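Local coordinates for protein prephenate dehydrogenase (Aquifex aeolicus, PDB 2G5C) that probably catalyses the NAD-dependent oxidative decarboxylation of prephenate to 4-hydroxyphenylpyruvate, a step in tyrosine biosynthesis, at residues A[72-75]-A[76-80]; A[79-82]-A[83-86]. All blocks are in the same frame, centred on the assembly; numbering follows the deposited sequence.

Contact 1 (A[72-75]-A[76-80]). With NAD (nicotinamide-adenine-dinucleotide), chain E.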
loop_
_atom_site.group_PDB
_atom_site.type_symbol
_atom_site.label_atom_id
_atom_site.label_comp_id
_atom_site.label_asym_id
_atom_site.label_seq_id
_atom_site.Cartn_x
_atom_site.Cartn_y
_atom_site.Cartn_z
ATOM N N VAL A 72 -20.063 0.148 -14.960
ATOM C CA VAL A 72 -20.332 1.462 -15.536
ATOM C C VAL A 72 -20.465 1.406 -17.058
ATOM O O VAL A 72 -21.218 2.179 -17.649
ATOM C CB VAL A 72 -19.230 2.484 -15.148
ATOM C CG1 VAL A 72 -19.360 3.745 -15.992
ATOM C CG2 VAL A 72 -19.361 2.841 -13.675
ATOM N N ARG A 73 -19.736 0.494 -17.689
ATOM C CA ARG A 73 -19.800 0.345 -19.141
ATOM C C ARG A 73 -21.211 0.007 -19.609
ATOM O O ARG A 73 -21.554 0.242 -20.762
ATOM C CB ARG A 73 -18.856 -0.766 -19.610
ATOM C CG ARG A 73 -17.393 -0.372 -19.734
ATOM C CD ARG A 73 -17.148 0.556 -20.925
ATOM N NE ARG A 73 -15.720 0.763 -21.170
ATOM C CZ ARG A 73 -14.892 -0.176 -21.621
ATOM N NH1 ARG A 73 -15.341 -1.396 -21.886
ATOM N NH2 ARG A 73 -13.607 0.102 -21.803
ATOM N N THR A 74 -22.024 -0.544 -18.716
ATOM C CA THR A 74 -23.389 -0.941 -19.069
ATOM C C THR A 74 -24.459 0.107 -18.796
ATOM O O THR A 74 -25.602 -0.032 -19.241
ATOM C CB THR A 74 -23.804 -2.232 -18.330
ATOM O OG1 THR A 74 -23.903 -1.975 -16.922
ATOM C CG2 THR A 74 -22.788 -3.333 -18.573
ATOM N N PHE A 75 -24.095 1.151 -18.065
ATOM C CA PHE A 75 -25.039 2.202 -17.716
ATOM C C PHE A 75 -25.732 2.863 -18.906
ATOM O O PHE A 75 -26.957 2.956 -18.935
ATOM C CB PHE A 75 -24.339 3.270 -16.868
ATOM C CG PHE A 75 -24.037 2.830 -15.454
ATOM C CD1 PHE A 75 -23.955 1.477 -15.126
ATOM C CD2 PHE A 75 -23.810 3.776 -14.458
ATOM C CE1 PHE A 75 -23.651 1.070 -13.825
ATOM C CE2 PHE A 75 -23.506 3.385 -13.156
ATOM C CZ PHE A 75 -23.426 2.028 -12.836
ATOM N N ARG A 76 -24.956 3.318 -19.884
ATOM C CA ARG A 76 -25.541 3.989 -21.041
ATOM C C ARG A 76 -26.536 3.121 -21.815
ATOM O O ARG A 76 -27.616 3.592 -22.180
ATOM C CB ARG A 76 -24.434 4.497 -21.970
ATOM C CG ARG A 76 -23.598 5.623 -21.364
ATOM C CD ARG A 76 -22.556 6.134 -22.348
ATOM N NE ARG A 76 -21.775 7.258 -21.827
ATOM C CZ ARG A 76 -20.841 7.162 -20.883
ATOM N NH1 ARG A 76 -20.553 5.991 -20.338
ATOM N NH2 ARG A 76 -20.186 8.245 -20.489
ATOM N N GLU A 77 -26.183 1.862 -22.054
ATOM C CA GLU A 77 -27.059 0.944 -22.781
ATOM C C GLU A 77 -28.337 0.635 -22.004
ATOM O O GLU A 77 -29.427 0.614 -22.572
ATOM C CB GLU A 77 -26.323 -0.365 -23.082
ATOM C CG GLU A 77 -25.714 -1.020 -21.852
ATOM C CD GLU A 77 -25.041 -2.346 -22.155
ATOM O OE1 GLU A 77 -25.763 -3.342 -22.372
ATOM O OE2 GLU A 77 -23.789 -2.387 -22.178
ATOM N N ILE A 78 -28.196 0.391 -20.706
ATOM C CA ILE A 78 -29.336 0.082 -19.847
ATOM C C ILE A 78 -30.255 1.297 -19.674
ATOM O O ILE A 78 -31.485 1.174 -19.729
ATOM C CB ILE A 78 -28.857 -0.399 -18.448
ATOM C CG1 ILE A 78 -28.002 -1.659 -18.596
ATOM C CG2 ILE A 78 -30.047 -0.691 -17.548
ATOM C CD1 ILE A 78 -27.422 -2.165 -17.288
ATOM N N ALA A 79 -29.657 2.468 -19.473
ATOM C CA ALA A 79 -30.426 3.695 -19.285
ATOM C C ALA A 79 -31.356 3.966 -20.464
ATOM O O ALA A 79 -32.517 4.333 -20.276
ATOM C CB ALA A 79 -29.481 4.885 -19.080
ATOM N N LYS A 80 -30.839 3.788 -21.676
ATOM C CA LYS A 80 -31.621 4.023 -22.882
ATOM C C LYS A 80 -32.846 3.117 -22.939
ATOM O O LYS A 80 -33.911 3.532 -23.394
ATOM C CB LYS A 80 -30.756 3.810 -24.129
ATOM C CG LYS A 80 -29.544 4.724 -24.189
ATOM C CD LYS A 80 -28.800 4.594 -25.508
ATOM C CE LYS A 80 -29.516 5.346 -26.624
ATOM N NZ LYS A 80 -29.496 6.820 -26.387
HETATM P PA NAD E . -20.008 -7.543 -9.214
HETATM O O1A NAD E . -20.082 -8.159 -7.880
HETATM O O2A NAD E . -19.140 -8.252 -10.231
HETATM O O5B NAD E . -21.509 -7.398 -9.726
HETATM C C5B NAD E . -21.768 -6.850 -10.986
HETATM C C4B NAD E . -23.068 -7.428 -11.516
HETATM O O4B NAD E . -23.223 -6.856 -12.788
HETATM C C3B NAD E . -23.009 -8.955 -11.745
HETATM O O3B NAD E . -23.991 -9.652 -10.988
HETATM C C2B NAD E . -23.167 -9.083 -13.262
HETATM O O2B NAD E . -23.798 -10.258 -13.725
HETATM C C1B NAD E . -23.919 -7.803 -13.543
HETATM N N9A NAD E . -23.980 -7.290 -14.923
HETATM C C8A NAD E . -22.988 -7.217 -15.873
HETATM N N7A NAD E . -23.502 -6.672 -16.989
HETATM C C5A NAD E . -24.806 -6.392 -16.773
HETATM C C6A NAD E . -25.832 -5.828 -17.547
HETATM N N6A NAD E . -25.610 -5.435 -18.788
HETATM N N1A NAD E . -27.108 -5.677 -17.000
HETATM C C2A NAD E . -27.372 -6.083 -15.691
HETATM N N3A NAD E . -26.364 -6.642 -14.918
HETATM C C4A NAD E . -25.111 -6.786 -15.463
HETATM O O3 NAD E . -19.502 -5.990 -9.131
HETATM P PN NAD E . -19.652 -5.013 -7.863
HETATM O O1N NAD E . -20.916 -5.334 -7.173
HETATM O O2N NAD E . -18.409 -5.130 -7.052
HETATM O O5D NAD E . -19.691 -3.498 -8.420
HETATM C C5D NAD E . -20.748 -3.040 -9.240
HETATM C C4D NAD E . -20.647 -1.530 -9.555
HETATM O O4D NAD E . -20.337 -0.810 -8.373
HETATM C C3D NAD E . -19.628 -1.070 -10.607
HETATM O O3D NAD E . -20.290 -0.202 -11.530
HETATM C C2D NAD E . -18.536 -0.339 -9.842
HETATM O O2D NAD E . -17.973 0.745 -10.576
HETATM C C1D NAD E . -19.254 0.078 -8.560
HETATM N N1N NAD E . -18.440 0.090 -7.305
HETATM C C2N NAD E . -17.733 -1.062 -6.966
HETATM C C3N NAD E . -16.959 -1.086 -5.798
HETATM C C7N NAD E . -16.206 -2.335 -5.446
HETATM O O7N NAD E . -15.460 -2.326 -4.299
HETATM N N7N NAD E . -16.227 -3.433 -6.181
HETATM C C4N NAD E . -16.912 0.076 -4.978
HETATM C C5N NAD E . -17.634 1.238 -5.333
HETATM C C6N NAD E . -18.400 1.231 -6.511
HETATM O O HOH W 1 -21.888 3.443 -19.896
#

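Contact 2 (A[79-82]-A[83-86])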
loop_
_atom_site.group_PDB
_atom_site.type_symbol
_atom_site.label_atom_id
_atom_site.label_comp_id
_atom_site.label_asym_id
_atom_site.label_seq_id
_atom_site.Cartn_x
_atom_site.Cartn_y
_atom_site.Cartn_z
ATOM N N ALA A 79 -29.657 2.468 -19.473
ATOM C CA ALA A 79 -30.426 3.695 -19.285
ATOM C C ALA A 79 -31.356 3.966 -20.464
ATOM O O ALA A 79 -32.517 4.333 -20.276
ATOM C CB ALA A 79 -29.481 4.885 -19.080
ATOM N N LYS A 80 -30.839 3.788 -21.676
ATOM C CA LYS A 80 -31.621 4.023 -22.882
ATOM C C LYS A 80 -32.846 3.117 -22.939
ATOM O O LYS A 80 -33.911 3.532 -23.394
ATOM C CB LYS A 80 -30.756 3.810 -24.129
ATOM C CG LYS A 80 -29.544 4.724 -24.189
ATOM C CD LYS A 80 -28.800 4.594 -25.508
ATOM C CE LYS A 80 -29.516 5.346 -26.624
ATOM N NZ LYS A 80 -29.496 6.820 -26.387
ATOM N N LYS A 81 -32.701 1.881 -22.480
ATOM C CA LYS A 81 -33.831 0.969 -22.485
ATOM C C LYS A 81 -34.804 1.380 -21.390
ATOM O O LYS A 81 -36.015 1.403 -21.600
ATOM C CB LYS A 81 -33.365 -0.469 -22.266
ATOM C CG LYS A 81 -32.448 -0.987 -23.358
ATOM C CD LYS A 81 -32.589 -2.488 -23.514
ATOM C CE LYS A 81 -31.519 -3.057 -24.429
ATOM N NZ LYS A 81 -30.159 -2.923 -23.830
ATOM N N LEU A 82 -34.266 1.726 -20.226
ATOM C CA LEU A 82 -35.090 2.142 -19.096
ATOM C C LEU A 82 -35.887 3.418 -19.353
ATOM O O LEU A 82 -36.927 3.640 -18.734
ATOM C CB LEU A 82 -34.217 2.332 -17.853
ATOM C CG LEU A 82 -33.615 1.057 -17.253
ATOM C CD1 LEU A 82 -32.749 1.404 -16.049
ATOM C CD2 LEU A 82 -34.740 0.116 -16.849
ATOM N N SER A 83 -35.396 4.255 -20.263
ATOM C CA SER A 83 -36.068 5.510 -20.578
ATOM C C SER A 83 -37.501 5.323 -21.074
ATOM O O SER A 83 -38.370 6.147 -20.792
ATOM C CB SER A 83 -35.258 6.302 -21.610
ATOM O OG SER A 83 -35.015 5.544 -22.781
ATOM N N TYR A 84 -37.755 4.244 -21.811
ATOM C CA TYR A 84 -39.103 3.998 -22.314
ATOM C C TYR A 84 -39.868 2.934 -21.529
ATOM O O TYR A 84 -41.022 2.636 -21.834
ATOM C CB TYR A 84 -39.061 3.637 -23.803
ATOM C CG TYR A 84 -38.078 2.554 -24.171
ATOM C CD1 TYR A 84 -38.249 1.244 -23.725
ATOM C CD2 TYR A 84 -36.985 2.835 -24.993
ATOM C CE1 TYR A 84 -37.355 0.234 -24.089
ATOM C CE2 TYR A 84 -36.086 1.834 -25.364
ATOM C CZ TYR A 84 -36.278 0.537 -24.911
ATOM O OH TYR A 84 -35.400 -0.458 -25.281
ATOM N N ILE A 85 -39.226 2.369 -20.514
ATOM C CA ILE A 85 -39.863 1.356 -19.681
ATOM C C ILE A 85 -40.351 2.012 -18.394
ATOM O O ILE A 85 -41.472 1.780 -17.947
ATOM C CB ILE A 85 -38.872 0.232 -19.311
ATOM C CG1 ILE A 85 -38.395 -0.479 -20.576
ATOM C CG2 ILE A 85 -39.530 -0.753 -18.357
ATOM C CD1 ILE A 85 -37.237 -1.419 -20.337
ATOM N N LEU A 86 -39.499 2.844 -17.807
ATOM C CA LEU A 86 -39.837 3.521 -16.561
ATOM C C LEU A 86 -40.774 4.692 -16.794
ATOM O O LEU A 86 -40.716 5.346 -17.834
ATOM C CB LEU A 86 -38.565 4.041 -15.879
ATOM C CG LEU A 86 -37.473 3.026 -15.533
ATOM C CD1 LEU A 86 -36.227 3.755 -15.011
ATOM C CD2 LEU A 86 -38.007 2.050 -14.503
#

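Contact 1 (A[72-75]-A[76-80])
A chi1 of 67° in Thr74 and of -60° in Ile78 lays the two side chains alongside each other, pointing the same way. In Thr74 this sets OG1 between the backbone N and the carbonyl carbon and CG2 opposite the carbonyl carbon; in Ile78 it swings CG1 back along the helix, and the extended chain brings CD1 to 3.5 Å from Thr74 OG1. The same CD1 is 3.5 Å from N1A of the adenine of NAD, while Thr74 CG2 approaches its N6A at 3.5 Å, so the two methyl groups meet one base. Thr74 OG1 is hydrogen-bonded to Pro71 O and Ser70 OG, which fixes the hydroxyl. Ala79 N donates to Phe75 O at 2.8 Å, the i to i+4 bond of a regular turn. A water receives Arg76 N and, at 2.9 Å, Arg76 NH1, and donates to Val72 O at 2.7 Å, tying the guanidinium to the first turn. Arg76 NH2 makes salt bridges with Asp105 and Glu236. Nearer the nicotinamide ribose, Val72 N lies 3.5 Å from NAD O3D. This is the first part of a Rossmann-fold helix, following strand 65-68 and lining the dinucleotide pocket.

Contact 2 (A[79-82]-A[83-86])
Ala79 O accepts Ser83 N at 2.9 Å, an i to i+4 bond bent at the hydrogen to 132°, in the last turns of helix 72-85, the helix of the beta-alpha-beta unit that joins strands 65-68 and 91-94 of the Rossmann fold. The methyl of Ala79 turns the other way, onto Leu106, Ile109 and Leu110 of helix 101-110.

Lys80 offers its carbonyl to a side chain: Ser83 OG donates to Lys80 O. Their modelled separation of 2.4 Å is very short, so its exact length is doubtful. The serine hydroxyl reaches back because chi1 of 56° lays OG between its own backbone N and carbonyl carbon.

Lys81 O takes a weak bond from Tyr84 N at 3.3 Å, an i to i+3 bond, consistent with the weakly bonded end of the helix. The same oxygen sits over one face of the Tyr84 ring, 3.0 Å above its plane and displaced toward the rim. With chi1 of 50° the tyrosine folds back along the helix, beside Lys81, and its OH lies 3.6 Å from Lys81 CG. Ile85 packs onto Lys81 O as well, through CG1 and CD1.

Leu82 O receives two amides: Ile85 N weakly, and Leu86 N at 2.8 Å with a nearly straight N-H. The backbone of Leu86 is already extended, and Leu86 CD1 meets Leu82 CB at 3.8 Å.

In the fold
From the N terminus, the chain leaves strand 65-68 and enters helix 72-85 through contact 1, beside NAD, and runs down the helix to contact 2, where it turns off toward strand 91-94. Neither contact closes a long loop, since in each the second segment directly continues the first. They do not nest or cross either: they follow one another, sharing Ala79 and Lys80, with centres about 10 Å apart. The helix packs on helix 101-110 in both: Val72 and Arg76 touch Leu102 in contact 1, and the shared Ala79 continues the same interface into contact 2. Contact 1 also reaches the second subunit, through a salt bridge from Arg73 to Glu264 of the second subunit, whereas contact 2 touches loop residues Ile55, Glu59 and Pro63.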